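Local coordinates for protein malate dehydrogenase (PDB 6UM4) that probably catalyses the reversible, nicotinamide-cofactor-dependent interconversion of malate and oxaloacetate, as other members of the malate dehydrogenase family do, at residues A[258-263]-A[310-315]. Numbering follows the deposited sequence.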
loop_
_atom_site.group_PDB
_atom_site.type_symbol
_atom_site.label_atom_id
_atom_site.label_comp_id
_atom_site.label_asym_id
_atom_site.label_seq_id
_atom_site.Cartn_x
_atom_site.Cartn_y
_atom_site.Cartn_z
ATOM N N ALA A 258 9.751 14.916 7.587
ATOM C CA ALA A 258 10.878 14.000 7.426
ATOM C C ALA A 258 12.191 14.759 7.355
ATOM O O ALA A 258 13.210 14.260 7.842
ATOM C CB ALA A 258 10.707 13.101 6.201
ATOM N N GLN A 259 12.193 15.953 6.756
ATOM C CA GLN A 259 13.427 16.741 6.734
ATOM C C GLN A 259 13.860 17.109 8.146
ATOM O O GLN A 259 15.038 16.978 8.495
ATOM C CB GLN A 259 13.261 17.995 5.870
ATOM C CG GLN A 259 13.153 17.707 4.357
ATOM C CD GLN A 259 14.416 17.030 3.782
ATOM O OE1 GLN A 259 15.537 17.469 4.023
ATOM N NE2 GLN A 259 14.223 15.953 3.029
ATOM N N VAL A 260 12.916 17.549 8.982
ATOM C CA VAL A 260 13.241 17.869 10.371
ATOM C C VAL A 260 13.823 16.657 11.080
ATOM O O VAL A 260 14.873 16.737 11.728
ATOM C CB VAL A 260 11.996 18.374 11.112
ATOM C CG1 VAL A 260 12.302 18.487 12.596
ATOM C CG2 VAL A 260 11.523 19.700 10.530
ATOM N N ALA A 261 13.122 15.524 11.001
ATOM C CA ALA A 261 13.545 14.325 11.710
ATOM C C ALA A 261 14.921 13.854 11.255
ATOM O O ALA A 261 15.739 13.419 12.076
ATOM C CB ALA A 261 12.505 13.223 11.519
ATOM N N ALA A 262 15.191 13.907 9.950
ATOM C CA ALA A 262 16.507 13.505 9.468
ATOM C C ALA A 262 17.597 14.468 9.942
ATOM O O ALA A 262 18.659 14.032 10.397
ATOM C CB ALA A 262 16.490 13.397 7.942
ATOM N N LYS A 263 17.350 15.781 9.859
ATOM C CA LYS A 263 18.370 16.760 10.237
ATOM C C LYS A 263 18.634 16.745 11.740
ATOM O O LYS A 263 19.787 16.780 12.177
ATOM C CB LYS A 263 17.949 18.160 9.781
ATOM C CG LYS A 263 18.996 19.224 10.080
ATOM C CD LYS A 263 20.170 19.179 9.124
ATOM C CE LYS A 263 21.214 20.217 9.539
ATOM N NZ LYS A 263 22.459 20.132 8.740
ATOM N N ASN A 310 18.003 28.350 3.075
ATOM C CA ASN A 310 18.904 27.833 2.057
ATOM C C ASN A 310 18.805 26.331 1.865
ATOM O O ASN A 310 19.239 25.830 0.820
ATOM C CB ASN A 310 20.354 28.195 2.377
ATOM C CG ASN A 310 20.567 29.686 2.460
ATOM O OD1 ASN A 310 19.912 30.454 1.752
ATOM N ND2 ASN A 310 21.519 30.104 3.269
ATOM N N GLU A 311 18.272 25.601 2.845
ATOM C CA GLU A 311 18.221 24.159 2.705
ATOM C C GLU A 311 16.816 23.621 2.930
ATOM O O GLU A 311 16.234 23.005 2.028
ATOM C CB GLU A 311 19.218 23.497 3.659
ATOM C CG GLU A 311 20.662 23.819 3.335
ATOM C CD GLU A 311 21.638 22.972 4.137
ATOM O OE1 GLU A 311 21.546 21.718 4.090
ATOM O OE2 GLU A 311 22.485 23.569 4.838
ATOM N N PHE A 312 16.267 23.841 4.125
ATOM C CA PHE A 312 15.008 23.196 4.480
ATOM C C PHE A 312 13.916 23.518 3.467
ATOM O O PHE A 312 13.355 22.618 2.835
ATOM C CB PHE A 312 14.578 23.618 5.881
ATOM C CG PHE A 312 13.249 23.080 6.279
ATOM C CD1 PHE A 312 13.112 21.736 6.640
ATOM C CD2 PHE A 312 12.122 23.902 6.271
ATOM C CE1 PHE A 312 11.879 21.214 7.018
ATOM C CE2 PHE A 312 10.877 23.393 6.637
ATOM C CZ PHE A 312 10.745 22.050 7.007
ATOM N N ILE A 313 13.611 24.801 3.279
ATOM C CA ILE A 313 12.522 25.164 2.374
ATOM C C ILE A 313 12.770 24.664 0.958
ATOM O O ILE A 313 11.849 24.078 0.366
ATOM C CB ILE A 313 12.256 26.678 2.432
ATOM C CG1 ILE A 313 11.575 27.045 3.748
ATOM C CG2 ILE A 313 11.377 27.081 1.246
ATOM C CD1 ILE A 313 11.318 28.532 3.911
ATOM N N PRO A 314 13.942 24.870 0.350
ATOM C CA PRO A 314 14.143 24.325 -1.004
ATOM C C PRO A 314 14.109 22.809 -1.058
ATOM O O PRO A 314 13.643 22.246 -2.053
ATOM C CB PRO A 314 15.517 24.874 -1.410
ATOM C CG PRO A 314 16.143 25.371 -0.170
ATOM C CD PRO A 314 15.056 25.741 0.766
ATOM N N ASN A 315 14.615 22.123 -0.029
ATOM C CA ASN A 315 14.569 20.663 -0.044
ATOM C C ASN A 315 13.131 20.164 -0.030
ATOM O O ASN A 315 12.805 19.169 -0.690
ATOM C CB ASN A 315 15.330 20.081 1.145
ATOM C CG ASN A 315 16.833 20.208 1.003
ATOM O OD1 ASN A 315 17.354 20.381 -0.098
ATOM N ND2 ASN A 315 17.536 20.114 2.121
HETATM O O HOH W 1 16.336 19.898 4.564
HETATM O O HOH W 2 21.259 20.255 6.019
#
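With its CG trans to the backbone N (chi1 176°), the ring of F312 swings out from helix 305-317 toward helix 250-264, where its CE1 meets Q259 and V260. Q259 answers with a bent chain: a chi2 of -62° turns the amide so that OE1 faces N315, while CB stays beside the ring. The nearest atoms are Q259 CB and F312 CE1 at 3.7 Å, and V260 CG2 reaches the same CE1 at 3.8 Å, both approaching the ring obliquely. A long, flat aromatic suits this place because the two helix segments, running roughly antiparallel, keep their axes 10.8 Å apart at closest approach and the ring reaches across. V260, branched and apolar, fits the buried side against it; Q259 combines an apolar CB with a polar end at the partly exposed side. L288 touches both V260 and F312, and W307 and P286 also pack on the phenylalanine, so the apolar patch is shared with neighbouring parts of the C-terminal domain.

The polar groups meet through water. The amide planes of Q259 and N315 stand 61° apart, and Q259 OE1 lies 3.8 Å from N315 ND2, too far for a direct bond. One water fills the gap, donating to Q259 OE1 at 2.6 Å and accepting from N315 ND2 at 2.7 Å, a task that suits two amides offering complementary ends. Further along, charged K263 and E311 suit their exposed positions. A second water accepts from K263 NZ at 3.0 Å, but its leg to E311 OE1 is implausibly short and doubtful. K263 NZ and E311 OE1 remain 5.0 Å apart, so their opposite charges probably attract only modestly. The chemistry thus implies that apolar packing and one amide-bridging water join the helices here, with K263 and E311 a looser pairing through solvent.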